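Local coordinates for protein glycerol dehydratase (Clostridium butyricum, PDB 1R9D) that probably dehydrates glycerol without vitamin B12, as a glycyl radical lyase related to pyruvate formate lyase, at residues 15-20 with 369-374; 25-30 with 107-112; 79-84 with 320-325. One frame throughout, in Å; residues are numbered along the deposited sequence.

Contact 1. Residues 15-20 with 369-374; sequences ILKAQI and VKLPQP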
ATOM      1  N   ILE A  15     -27.817  23.557  34.271  1.00 31.90           N
ATOM      2  CA  ILE A  15     -28.751  23.009  33.294  1.00 31.47           C
ATOM      3  C   ILE A  15     -28.034  22.120  32.276  1.00 30.72           C
ATOM      4  O   ILE A  15     -28.502  21.028  31.955  1.00 30.26           O
ATOM      5  CB  ILE A  15     -29.493  24.136  32.542  1.00 32.08           C
ATOM      6  CG1 ILE A  15     -30.378  24.911  33.523  1.00 32.95           C
ATOM      7  CG2 ILE A  15     -30.340  23.547  31.415  1.00 30.86           C
ATOM      8  CD1 ILE A  15     -31.031  26.135  32.927  1.00 34.13           C
ATOM      9  N   LEU A  16     -26.898  22.593  31.774  1.00 31.61           N
ATOM     10  CA  LEU A  16     -26.130  21.832  30.794  1.00 30.99           C
ATOM     11  C   LEU A  16     -25.570  20.559  31.425  1.00 31.07           C
ATOM     12  O   LEU A  16     -25.564  19.501  30.797  1.00 31.80           O
ATOM     13  CB  LEU A  16     -25.001  22.695  30.228  1.00 31.23           C
ATOM     14  CG  LEU A  16     -25.464  23.917  29.430  1.00 30.96           C
ATOM     15  CD1 LEU A  16     -24.288  24.820  29.137  1.00 31.80           C
ATOM     16  CD2 LEU A  16     -26.133  23.464  28.139  1.00 30.74           C
ATOM     17  N   LYS A  17     -25.114  20.658  32.673  1.00 30.48           N
ATOM     18  CA  LYS A  17     -24.575  19.489  33.367  1.00 30.57           C
ATOM     19  C   LYS A  17     -25.648  18.416  33.528  1.00 30.06           C
ATOM     20  O   LYS A  17     -25.378  17.222  33.380  1.00 29.07           O
ATOM     21  CB  LYS A  17     -24.041  19.876  34.751  1.00 30.30           C
ATOM     22  CG  LYS A  17     -23.626  18.670  35.589  1.00 31.88           C
ATOM     23  CD  LYS A  17     -23.172  19.068  36.988  1.00 33.23           C
ATOM     24  CE  LYS A  17     -22.777  17.838  37.798  1.00 34.20           C
ATOM     25  NZ  LYS A  17     -22.447  18.166  39.217  1.00 35.09           N
ATOM     26  N   ALA A  18     -26.866  18.847  33.840  1.00 30.36           N
ATOM     27  CA  ALA A  18     -27.977  17.923  34.021  1.00 30.68           C
ATOM     28  C   ALA A  18     -28.272  17.160  32.731  1.00 30.83           C
ATOM     29  O   ALA A  18     -28.710  16.009  32.767  1.00 31.31           O
ATOM     30  CB  ALA A  18     -29.223  18.686  34.479  1.00 31.34           C
ATOM     31  N   GLN A  19     -28.037  17.803  31.592  1.00 31.40           N
ATOM     32  CA  GLN A  19     -28.281  17.162  30.305  1.00 31.96           C
ATOM     33  C   GLN A  19     -27.361  15.959  30.152  1.00 31.69           C
ATOM     34  O   GLN A  19     -27.757  14.923  29.619  1.00 31.12           O
ATOM     35  CB  GLN A  19     -28.039  18.148  29.160  1.00 33.45           C
ATOM     36  CG  GLN A  19     -28.873  19.418  29.247  1.00 35.85           C
ATOM     37  CD  GLN A  19     -28.713  20.307  28.027  1.00 37.18           C
ATOM     38  OE1 GLN A  19     -27.676  20.285  27.359  1.00 36.43           O
ATOM     39  NE2 GLN A  19     -29.735  21.108  27.738  1.00 36.83           N
ATOM     40  N   ILE A  20     -26.128  16.098  30.626  1.00 31.03           N
ATOM     41  CA  ILE A  20     -25.163  15.006  30.546  1.00 31.15           C
ATOM     42  C   ILE A  20     -25.572  13.830  31.441  1.00 30.44           C
ATOM     43  O   ILE A  20     -25.693  12.698  30.979  1.00 30.90           O
ATOM     44  CB  ILE A  20     -23.752  15.468  30.988  1.00 31.33           C
ATOM     45  CG1 ILE A  20     -23.269  16.636  30.118  1.00 31.83           C
ATOM     46  CG2 ILE A  20     -22.787  14.296  30.920  1.00 32.33           C
ATOM     47  CD1 ILE A  20     -23.008  16.280  28.667  1.00 32.93           C
ATOM     48  N   VAL A 369     -18.242  22.517  37.321  1.00 29.55           N
ATOM     49  CA  VAL A 369     -18.901  21.437  36.595  1.00 29.52           C
ATOM     50  C   VAL A 369     -18.970  20.098  37.329  1.00 29.58           C
ATOM     51  O   VAL A 369     -20.003  19.435  37.319  1.00 29.15           O
ATOM     52  CB  VAL A 369     -18.203  21.228  35.233  1.00 29.45           C
ATOM     53  CG1 VAL A 369     -18.874  20.109  34.460  1.00 29.39           C
ATOM     54  CG2 VAL A 369     -18.235  22.530  34.439  1.00 29.93           C
ATOM     55  N   LYS A 370     -17.862  19.700  37.945  1.00 29.35           N
ATOM     56  CA  LYS A 370     -17.788  18.441  38.685  1.00 29.50           C
ATOM     57  C   LYS A 370     -18.200  17.181  37.916  1.00 28.32           C
ATOM     58  O   LYS A 370     -18.941  16.342  38.428  1.00 27.57           O
ATOM     59  CB  LYS A 370     -18.601  18.545  39.983  1.00 30.57           C
ATOM     60  CG  LYS A 370     -18.119  19.650  40.916  1.00 33.73           C
ATOM     61  CD  LYS A 370     -18.847  19.632  42.257  1.00 35.90           C
ATOM     62  CE  LYS A 370     -18.356  20.755  43.161  1.00 37.11           C
ATOM     63  NZ  LYS A 370     -18.967  20.682  44.522  1.00 39.37           N
ATOM     64  N   LEU A 371     -17.713  17.048  36.686  1.00 27.37           N
ATOM     65  CA  LEU A 371     -17.992  15.876  35.863  1.00 27.18           C
ATOM     66  C   LEU A 371     -16.656  15.143  35.668  1.00 27.22           C
ATOM     67  O   LEU A 371     -15.605  15.690  35.974  1.00 27.16           O
ATOM     68  CB  LEU A 371     -18.587  16.303  34.512  1.00 27.04           C
ATOM     69  CG  LEU A 371     -20.042  16.791  34.596  1.00 28.02           C
ATOM     70  CD1 LEU A 371     -20.534  17.267  33.231  1.00 27.07           C
ATOM     71  CD2 LEU A 371     -20.916  15.655  35.095  1.00 27.72           C
ATOM     72  N   PRO A 372     -16.681  13.899  35.159  1.00 27.82           N
ATOM     73  CA  PRO A 372     -15.458  13.108  34.941  1.00 27.79           C
ATOM     74  C   PRO A 372     -14.413  13.736  34.019  1.00 28.30           C
ATOM     75  O   PRO A 372     -13.204  13.593  34.248  1.00 26.82           O
ATOM     76  CB  PRO A 372     -15.992  11.798  34.372  1.00 28.40           C
ATOM     77  CG  PRO A 372     -17.354  11.694  34.984  1.00 28.27           C
ATOM     78  CD  PRO A 372     -17.874  13.100  34.837  1.00 27.69           C
ATOM     79  N   GLN A 373     -14.876  14.411  32.969  1.00 26.98           N
ATOM     80  CA  GLN A 373     -13.985  15.048  32.008  1.00 27.12           C
ATOM     81  C   GLN A 373     -13.984  16.567  32.137  1.00 27.18           C
ATOM     82  O   GLN A 373     -14.953  17.164  32.618  1.00 27.88           O
ATOM     83  CB  GLN A 373     -14.394  14.655  30.582  1.00 25.67           C
ATOM     84  CG  GLN A 373     -14.226  13.180  30.285  1.00 25.53           C
ATOM     85  CD  GLN A 373     -12.765  12.795  30.139  1.00 26.95           C
ATOM     86  OE1 GLN A 373     -12.112  13.176  29.168  1.00 25.76           O
ATOM     87  NE2 GLN A 373     -12.243  12.052  31.110  1.00 26.13           N
ATOM     88  N   PRO A 374     -12.881  17.213  31.731  1.00 27.00           N
ATOM     89  CA  PRO A 374     -11.691  16.551  31.185  1.00 26.98           C
ATOM     90  C   PRO A 374     -10.821  16.027  32.321  1.00 26.95           C
ATOM     91  O   PRO A 374     -11.045  16.358  33.487  1.00 27.23           O
ATOM     92  CB  PRO A 374     -11.001  17.673  30.426  1.00 27.01           C
ATOM     93  CG  PRO A 374     -11.289  18.855  31.301  1.00 26.65           C
ATOM     94  CD  PRO A 374     -12.759  18.676  31.616  1.00 26.61           C
TER
HETATM   95  O   HOH W   1     -20.768  15.858  40.517  1.00 36.88           O

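Contact 2. Residues 25-30 with 107-112; sequences PCVESE and DAFQIS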
ATOM      1  N   PRO A  25     -27.035   7.046  27.655  1.00 33.40           N
ATOM      2  CA  PRO A  25     -26.031   6.669  26.654  1.00 32.55           C
ATOM      3  C   PRO A  25     -26.529   5.608  25.683  1.00 31.40           C
ATOM      4  O   PRO A  25     -27.038   4.570  26.094  1.00 30.99           O
ATOM      5  CB  PRO A  25     -24.865   6.179  27.509  1.00 32.48           C
ATOM      6  CG  PRO A  25     -24.954   7.066  28.707  1.00 32.45           C
ATOM      7  CD  PRO A  25     -26.444   7.031  29.007  1.00 33.10           C
ATOM      8  N   CYS A  26     -26.379   5.874  24.389  1.00 31.16           N
ATOM      9  CA  CYS A  26     -26.810   4.922  23.380  1.00 31.10           C
ATOM     10  C   CYS A  26     -25.842   4.868  22.208  1.00 30.40           C
ATOM     11  O   CYS A  26     -24.879   5.634  22.140  1.00 29.22           O
ATOM     12  CB  CYS A  26     -28.200   5.289  22.858  1.00 32.86           C
ATOM     13  SG  CYS A  26     -28.224   6.792  21.857  1.00 36.65           S
ATOM     14  N   VAL A  27     -26.118   3.945  21.296  1.00 29.29           N
ATOM     15  CA  VAL A  27     -25.318   3.755  20.097  1.00 29.80           C
ATOM     16  C   VAL A  27     -26.163   4.215  18.915  1.00 30.52           C
ATOM     17  O   VAL A  27     -27.263   3.702  18.694  1.00 29.76           O
ATOM     18  CB  VAL A  27     -24.963   2.273  19.898  1.00 29.24           C
ATOM     19  CG1 VAL A  27     -24.185   2.090  18.598  1.00 30.51           C
ATOM     20  CG2 VAL A  27     -24.154   1.774  21.083  1.00 29.86           C
ATOM     21  N   GLU A  28     -25.657   5.196  18.176  1.00 30.14           N
ATOM     22  CA  GLU A  28     -26.370   5.717  17.019  1.00 30.72           C
ATOM     23  C   GLU A  28     -25.745   5.161  15.745  1.00 31.62           C
ATOM     24  O   GLU A  28     -24.573   4.771  15.741  1.00 29.43           O
ATOM     25  CB  GLU A  28     -26.365   7.250  17.060  1.00 31.49           C
ATOM     26  CG  GLU A  28     -27.336   7.778  18.129  1.00 33.05           C
ATOM     27  CD  GLU A  28     -27.289   9.280  18.349  1.00 34.15           C
ATOM     28  OE1 GLU A  28     -26.785  10.014  17.472  1.00 35.16           O
ATOM     29  OE2 GLU A  28     -27.781   9.731  19.410  1.00 35.33           O
ATOM     30  N   SER A  29     -26.527   5.106  14.668  1.00 30.35           N
ATOM     31  CA  SER A  29     -26.034   4.533  13.420  1.00 31.12           C
ATOM     32  C   SER A  29     -25.763   5.475  12.247  1.00 30.78           C
ATOM     33  O   SER A  29     -25.229   5.042  11.228  1.00 32.10           O
ATOM     34  CB  SER A  29     -26.993   3.428  12.959  1.00 31.70           C
ATOM     35  OG  SER A  29     -28.309   3.932  12.805  1.00 32.92           O
ATOM     36  N   GLU A  30     -26.117   6.749  12.380  1.00 30.30           N
ATOM     37  CA  GLU A  30     -25.902   7.705  11.297  1.00 30.34           C
ATOM     38  C   GLU A  30     -24.499   7.652  10.679  1.00 29.82           C
ATOM     39  O   GLU A  30     -24.353   7.461   9.467  1.00 28.21           O
ATOM     40  CB  GLU A  30     -26.180   9.132  11.774  1.00 32.28           C
ATOM     41  CG  GLU A  30     -27.654   9.551  11.789  1.00 36.36           C
ATOM     42  CD  GLU A  30     -28.474   8.859  12.862  1.00 38.21           C
ATOM     43  OE1 GLU A  30     -27.916   8.553  13.938  1.00 37.80           O
ATOM     44  OE2 GLU A  30     -29.687   8.640  12.635  1.00 39.42           O
ATOM     45  N   ASP A 107     -21.398   0.670  32.259  1.00 32.99           N
ATOM     46  CA  ASP A 107     -21.147   0.981  30.853  1.00 31.64           C
ATOM     47  C   ASP A 107     -22.228   0.430  29.933  1.00 31.30           C
ATOM     48  O   ASP A 107     -21.934  -0.098  28.863  1.00 30.98           O
ATOM     49  CB  ASP A 107     -19.782   0.440  30.413  1.00 30.54           C
ATOM     50  CG  ASP A 107     -18.626   1.177  31.068  1.00 32.19           C
ATOM     51  OD1 ASP A 107     -18.278   0.845  32.220  1.00 31.65           O
ATOM     52  OD2 ASP A 107     -18.073   2.099  30.433  1.00 32.32           O
ATOM     53  N   ALA A 108     -23.481   0.551  30.355  1.00 30.98           N
ATOM     54  CA  ALA A 108     -24.583   0.063  29.543  1.00 30.94           C
ATOM     55  C   ALA A 108     -24.893   1.062  28.435  1.00 30.11           C
ATOM     56  O   ALA A 108     -24.749   2.274  28.615  1.00 29.62           O
ATOM     57  CB  ALA A 108     -25.821  -0.158  30.416  1.00 30.75           C
ATOM     58  N   PHE A 109     -25.299   0.546  27.281  1.00 29.49           N
ATOM     59  CA  PHE A 109     -25.668   1.390  26.151  1.00 29.45           C
ATOM     60  C   PHE A 109     -27.019   0.938  25.613  1.00 29.65           C
ATOM     61  O   PHE A 109     -27.325  -0.255  25.597  1.00 29.06           O
ATOM     62  CB  PHE A 109     -24.644   1.301  25.012  1.00 29.23           C
ATOM     63  CG  PHE A 109     -23.418   2.143  25.221  1.00 28.85           C
ATOM     64  CD1 PHE A 109     -22.336   1.658  25.948  1.00 28.97           C
ATOM     65  CD2 PHE A 109     -23.340   3.417  24.675  1.00 28.41           C
ATOM     66  CE1 PHE A 109     -21.194   2.431  26.122  1.00 27.34           C
ATOM     67  CE2 PHE A 109     -22.203   4.200  24.843  1.00 28.97           C
ATOM     68  CZ  PHE A 109     -21.127   3.706  25.568  1.00 26.58           C
ATOM     69  N   GLN A 110     -27.821   1.901  25.179  1.00 30.28           N
ATOM     70  CA  GLN A 110     -29.126   1.605  24.603  1.00 32.49           C
ATOM     71  C   GLN A 110     -28.944   1.635  23.087  1.00 32.91           C
ATOM     72  O   GLN A 110     -28.010   2.255  22.585  1.00 32.40           O
ATOM     73  CB  GLN A 110     -30.148   2.676  25.006  1.00 33.43           C
ATOM     74  CG  GLN A 110     -30.239   2.940  26.503  1.00 36.45           C
ATOM     75  CD  GLN A 110     -30.493   1.679  27.300  1.00 38.15           C
ATOM     76  OE1 GLN A 110     -31.454   0.955  27.044  1.00 40.07           O
ATOM     77  NE2 GLN A 110     -29.627   1.407  28.274  1.00 38.80           N
ATOM     78  N   ILE A 111     -29.823   0.954  22.361  1.00 33.37           N
ATOM     79  CA  ILE A 111     -29.759   0.956  20.905  1.00 34.52           C
ATOM     80  C   ILE A 111     -31.137   0.589  20.363  1.00 35.46           C
ATOM     81  O   ILE A 111     -31.718  -0.428  20.743  1.00 35.50           O
ATOM     82  CB  ILE A 111     -28.677  -0.018  20.369  1.00 34.20           C
ATOM     83  CG1 ILE A 111     -28.552   0.142  18.849  1.00 34.68           C
ATOM     84  CG2 ILE A 111     -29.009  -1.451  20.752  1.00 34.35           C
ATOM     85  CD1 ILE A 111     -27.434  -0.671  18.225  1.00 35.17           C
ATOM     86  N   SER A 112     -31.661   1.440  19.487  1.00 36.79           N
ATOM     87  CA  SER A 112     -32.987   1.237  18.908  1.00 37.79           C
ATOM     88  C   SER A 112     -33.058   0.063  17.942  1.00 38.59           C
ATOM     89  O   SER A 112     -32.042  -0.372  17.392  1.00 37.96           O
ATOM     90  CB  SER A 112     -33.436   2.504  18.187  1.00 38.13           C
ATOM     91  OG  SER A 112     -32.596   2.771  17.077  1.00 40.09           O
TER
HETATM   92  O   HOH W   2     -27.730   3.574  28.578  1.00 39.38           O
HETATM   93  O   HOH W   3     -30.034   3.810  18.366  1.00 37.80           O

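Contact 3. Residues 79-84 with 320-325; sequences EPRSSQ and DINKVR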
ATOM      1  N   GLU A  79     -28.480  12.167  21.053  1.00 30.49           N
ATOM      2  CA  GLU A  79     -28.648  11.956  22.494  1.00 31.03           C
ATOM      3  C   GLU A  79     -27.310  12.333  23.137  1.00 30.86           C
ATOM      4  O   GLU A  79     -26.252  11.993  22.611  1.00 30.44           O
ATOM      5  CB  GLU A  79     -28.960  10.481  22.776  1.00 32.11           C
ATOM      6  CG  GLU A  79     -29.071  10.085  24.259  1.00 33.62           C
ATOM      7  CD  GLU A  79     -30.334  10.603  24.937  1.00 36.22           C
ATOM      8  OE1 GLU A  79     -31.309  10.924  24.226  1.00 36.49           O
ATOM      9  OE2 GLU A  79     -30.360  10.671  26.189  1.00 37.02           O
ATOM     10  N   PRO A  80     -27.332  13.047  24.275  1.00 30.88           N
ATOM     11  CA  PRO A  80     -26.046  13.406  24.882  1.00 30.31           C
ATOM     12  C   PRO A  80     -25.287  12.184  25.392  1.00 29.96           C
ATOM     13  O   PRO A  80     -25.864  11.114  25.577  1.00 29.29           O
ATOM     14  CB  PRO A  80     -26.444  14.336  26.029  1.00 30.71           C
ATOM     15  CG  PRO A  80     -27.788  14.884  25.594  1.00 31.49           C
ATOM     16  CD  PRO A  80     -28.450  13.671  25.001  1.00 30.41           C
ATOM     17  N   ARG A  81     -23.984  12.343  25.589  1.00 29.90           N
ATOM     18  CA  ARG A  81     -23.161  11.264  26.122  1.00 29.98           C
ATOM     19  C   ARG A  81     -23.341   9.931  25.399  1.00 29.01           C
ATOM     20  O   ARG A  81     -23.353   8.872  26.035  1.00 29.20           O
ATOM     21  CB  ARG A  81     -23.495  11.088  27.605  1.00 30.34           C
ATOM     22  CG  ARG A  81     -22.363  10.558  28.460  1.00 30.73           C
ATOM     23  CD  ARG A  81     -22.837  10.364  29.889  1.00 30.85           C
ATOM     24  NE  ARG A  81     -21.747   9.971  30.778  1.00 30.84           N
ATOM     25  CZ  ARG A  81     -21.924   9.560  32.028  1.00 32.35           C
ATOM     26  NH1 ARG A  81     -23.150   9.488  32.535  1.00 31.74           N
ATOM     27  NH2 ARG A  81     -20.879   9.218  32.772  1.00 32.37           N
ATOM     28  N   SER A  82     -23.473   9.974  24.074  1.00 27.56           N
ATOM     29  CA  SER A  82     -23.660   8.754  23.297  1.00 27.35           C
ATOM     30  C   SER A  82     -22.507   8.485  22.332  1.00 27.20           C
ATOM     31  O   SER A  82     -21.541   9.239  22.297  1.00 27.94           O
ATOM     32  CB  SER A  82     -24.991   8.814  22.551  1.00 28.07           C
ATOM     33  OG  SER A  82     -26.053   8.904  23.490  1.00 29.55           O
ATOM     34  N   SER A  83     -22.614   7.411  21.554  1.00 27.67           N
ATOM     35  CA  SER A  83     -21.541   7.032  20.634  1.00 28.49           C
ATOM     36  C   SER A  83     -21.955   6.637  19.217  1.00 29.01           C
ATOM     37  O   SER A  83     -22.959   5.952  19.013  1.00 28.53           O
ATOM     38  CB  SER A  83     -20.745   5.874  21.256  1.00 28.90           C
ATOM     39  OG  SER A  83     -19.795   5.325  20.352  1.00 29.04           O
ATOM     40  N   GLN A  84     -21.166   7.075  18.238  1.00 28.94           N
ATOM     41  CA  GLN A  84     -21.399   6.714  16.846  1.00 28.37           C
ATOM     42  C   GLN A  84     -20.629   5.405  16.672  1.00 28.80           C
ATOM     43  O   GLN A  84     -19.928   4.964  17.591  1.00 29.08           O
ATOM     44  CB  GLN A  84     -20.829   7.766  15.883  1.00 28.13           C
ATOM     45  CG  GLN A  84     -21.552   9.114  15.836  1.00 27.86           C
ATOM     46  CD  GLN A  84     -22.931   9.038  15.188  1.00 28.43           C
ATOM     47  OE1 GLN A  84     -23.238   8.096  14.462  1.00 27.76           O
ATOM     48  NE2 GLN A  84     -23.760  10.045  15.440  1.00 27.49           N
ATOM     49  N   ASP A 320     -19.639  15.284  26.695  1.00 29.20           N
ATOM     50  CA  ASP A 320     -20.689  14.885  25.763  1.00 30.42           C
ATOM     51  C   ASP A 320     -20.262  13.722  24.871  1.00 30.41           C
ATOM     52  O   ASP A 320     -21.095  12.945  24.404  1.00 29.98           O
ATOM     53  CB  ASP A 320     -21.087  16.074  24.892  1.00 32.23           C
ATOM     54  CG  ASP A 320     -22.445  15.892  24.251  1.00 34.82           C
ATOM     55  OD1 ASP A 320     -22.720  16.561  23.226  1.00 37.22           O
ATOM     56  OD2 ASP A 320     -23.239  15.085  24.779  1.00 34.56           O
ATOM     57  N   ILE A 321     -18.959  13.605  24.638  1.00 29.62           N
ATOM     58  CA  ILE A 321     -18.424  12.545  23.793  1.00 28.90           C
ATOM     59  C   ILE A 321     -18.355  11.204  24.520  1.00 28.67           C
ATOM     60  O   ILE A 321     -17.983  11.145  25.690  1.00 29.01           O
ATOM     61  CB  ILE A 321     -17.009  12.927  23.290  1.00 30.00           C
ATOM     62  CG1 ILE A 321     -17.080  14.267  22.551  1.00 30.36           C
ATOM     63  CG2 ILE A 321     -16.451  11.829  22.386  1.00 29.17           C
ATOM     64  CD1 ILE A 321     -15.752  14.758  22.004  1.00 29.98           C
ATOM     65  N   ASN A 322     -18.733  10.132  23.829  1.00 27.64           N
ATOM     66  CA  ASN A 322     -18.683   8.795  24.407  1.00 28.11           C
ATOM     67  C   ASN A 322     -18.237   7.819  23.328  1.00 27.40           C
ATOM     68  O   ASN A 322     -18.208   8.167  22.145  1.00 28.58           O
ATOM     69  CB  ASN A 322     -20.045   8.375  24.965  1.00 28.98           C
ATOM     70  CG  ASN A 322     -19.925   7.377  26.112  1.00 30.38           C
ATOM     71  OD1 ASN A 322     -18.914   6.682  26.248  1.00 29.26           O
ATOM     72  ND2 ASN A 322     -20.967   7.292  26.935  1.00 28.37           N
ATOM     73  N   LYS A 323     -17.912   6.596  23.736  1.00 26.11           N
ATOM     74  CA  LYS A 323     -17.415   5.576  22.819  1.00 25.80           C
ATOM     75  C   LYS A 323     -17.767   4.167  23.276  1.00 26.41           C
ATOM     76  O   LYS A 323     -17.289   3.711  24.310  1.00 27.04           O
ATOM     77  CB  LYS A 323     -15.888   5.718  22.709  1.00 24.16           C
ATOM     78  CG  LYS A 323     -15.155   4.582  21.997  1.00 24.50           C
ATOM     79  CD  LYS A 323     -13.643   4.834  22.041  1.00 23.80           C
ATOM     80  CE  LYS A 323     -12.848   3.753  21.335  1.00 23.52           C
ATOM     81  NZ  LYS A 323     -11.386   4.071  21.375  1.00 24.09           N
ATOM     82  N   VAL A 324     -18.595   3.468  22.503  1.00 26.68           N
ATOM     83  CA  VAL A 324     -18.973   2.105  22.853  1.00 26.68           C
ATOM     84  C   VAL A 324     -17.841   1.141  22.470  1.00 27.68           C
ATOM     85  O   VAL A 324     -17.206   1.296  21.421  1.00 27.64           O
ATOM     86  CB  VAL A 324     -20.292   1.687  22.145  1.00 27.30           C
ATOM     87  CG1 VAL A 324     -20.093   1.652  20.633  1.00 26.22           C
ATOM     88  CG2 VAL A 324     -20.753   0.337  22.664  1.00 26.21           C
ATOM     89  N   ARG A 325     -17.579   0.166  23.337  1.00 26.70           N
ATOM     90  CA  ARG A 325     -16.527  -0.823  23.110  1.00 26.69           C
ATOM     91  C   ARG A 325     -17.082  -2.220  23.374  1.00 26.68           C
ATOM     92  O   ARG A 325     -18.089  -2.364  24.069  1.00 26.74           O
ATOM     93  CB  ARG A 325     -15.345  -0.584  24.063  1.00 26.31           C
ATOM     94  CG  ARG A 325     -14.775   0.827  24.057  1.00 26.67           C
ATOM     95  CD  ARG A 325     -13.513   0.897  24.923  1.00 25.48           C
ATOM     96  NE  ARG A 325     -12.879   2.216  24.901  1.00 25.85           N
ATOM     97  CZ  ARG A 325     -13.314   3.279  25.572  1.00 25.16           C
ATOM     98  NH1 ARG A 325     -14.395   3.199  26.338  1.00 25.39           N
ATOM     99  NH2 ARG A 325     -12.662   4.429  25.476  1.00 24.21           N
TER
HETATM  100  O   HOH W   4     -19.842  10.808  20.938  1.00 29.49           O

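Contact 1. Residues 15-20 with 369-374
K17 and I20 of the N-terminal helix 11-22 rest against V369, K370 and L371, where helix 357-369 ends and the chain turns toward strand 375-380. K17 carries most of the contact. Its CG is anti to the backbone N (chi1 173°), and the rest of the chain is fully extended. The methylenes pass by the carbonyl of V369, with CD 3.2 Å from V369 O. The L371 side chain crosses that of K17 obliquely: its CD2 is 3.9 Å from K17 CE, and its CD1 reaches K17 CG. The other partner of CD1 is I20, whose CG1 is 4.2 Å away.

K370 has positive phi and is the first residue to leave the helix. The following strand, 375-380, belongs to a five-stranded mixed sheet, consistent with part of the barrel known from glycyl radical enzymes. A water joins the two segments at this turn. It accepts from K17 NZ at 3.1 Å and donates to K370 O at 2.8 Å. K17 NZ is 6.8 Å from K370 NZ, and the end of K370 leads away to a long, weak ion pair with E398. V369 also packs on W315 of helix 304-317 and on I13, and L371 touches L21.

Contact 2. Residues 25-30 with 107-112
The backbones of P25-V27 and A108-I111 run in roughly the same direction, 46° apart, and pair in a single parallel beta bridge between C26 and Q110. Q110 supplies both bonds. Its N donates to P25 O at 2.9 Å, in the carbonyl plane and on a lone pair. Its O accepts from V27 N at 2.8 Å, nearly along the C=O axis.

F109 brings its ring to the first segment edge-on: CD2 is 3.7 Å from C26 O, near the ring plane. The V27 side chain crosses that of F109 at about a right angle, with CG2 4.0 Å from F109 CB. V27 CB also meets I111 CD1 at 4.2 Å. The F109 ring also makes an edge-to-face contact with Y336. Q110 NE2 donates to a water that in turn donates to P25 O and A108 O. A second water donates to V27 O at 2.8 Å and accepts from S112 N, the N-cap residue of helix 113-125. P25 O thus accepts from both Q110 N and a water. The two direct bonds join peptide groups, and beyond them the water between V27 O and S112 N continues the pairing through solvent.

Contact 3. Residues 79-84 with 320-325
Residues P80-Q84 and D320-V324 form a buried loop-to-loop contact in which polar side chains bind the backbone of the opposite segment. It lies in the pyruvate formate lyase-like part of the protein. The second loop follows helix 304-317 and passes near the bound glycerol, about 8 Å from the K323 side chain. The CB of K323 points away from the first loop, and its NZ donates to N279 O.

Three cross-bonds are spread along the contact. At one end, D320 OD2 accepts from R81 N at 3.0 Å in a nearly straight bond. The same oxygen lies against the P80 ring, 3.5 Å from P80 CB. The other carboxylate oxygen, OD1, forms a salt bridge with R67, so both oxygens of this buried acid have partners. R81 has positive phi, and its guanidinium leads off to Q767, in the C-terminal glycine radical region.

In the middle, N322 ND2 donates to R81 O at 3.0 Å. The acceptor is almost in the amide plane, 7° out of it, but the donor stands 53° above the plane of the R81 carbonyl. The other amide atom, OD1, accepts from K323 N at 2.7 Å. These two bonds fix which way the amide is turned. N322 CB packs 3.2 Å from S82 O. A water donates to this carbonyl and accepts from N322 N, bridging the two backbones.

At the far end, S83 OG is anti to its own backbone N (chi1 172°). This puts it beside V324, whose N donates to it at 3.1 Å. Its proton goes the other way: S83 OG donates to Q84 O at 2.8 Å, on a lone pair of that carbonyl.

How the contacts relate
From the N terminus, helix 11-22 comes first, and contact 1 pairs it with the turn at 369-374. This closes the longest loop of the three, and both other contacts fall within it. Segment 25-30, before helix 30-40, closes a short loop with 107-112, just before helix 113-125. Segment 79-84 lies within that short loop but pairs with 320-325 beyond it, so contacts 2 and 3 cross. They also touch: C26 O and S83 N probably share a hydrogen bond, as do E28 N and S83 O. Contact 3 meets contact 1 where I20 packs on D320. Contact 1 ties helix 11-22 to the chain after helix 357-369, contact 3 the 79-84 loop to that after helix 304-317.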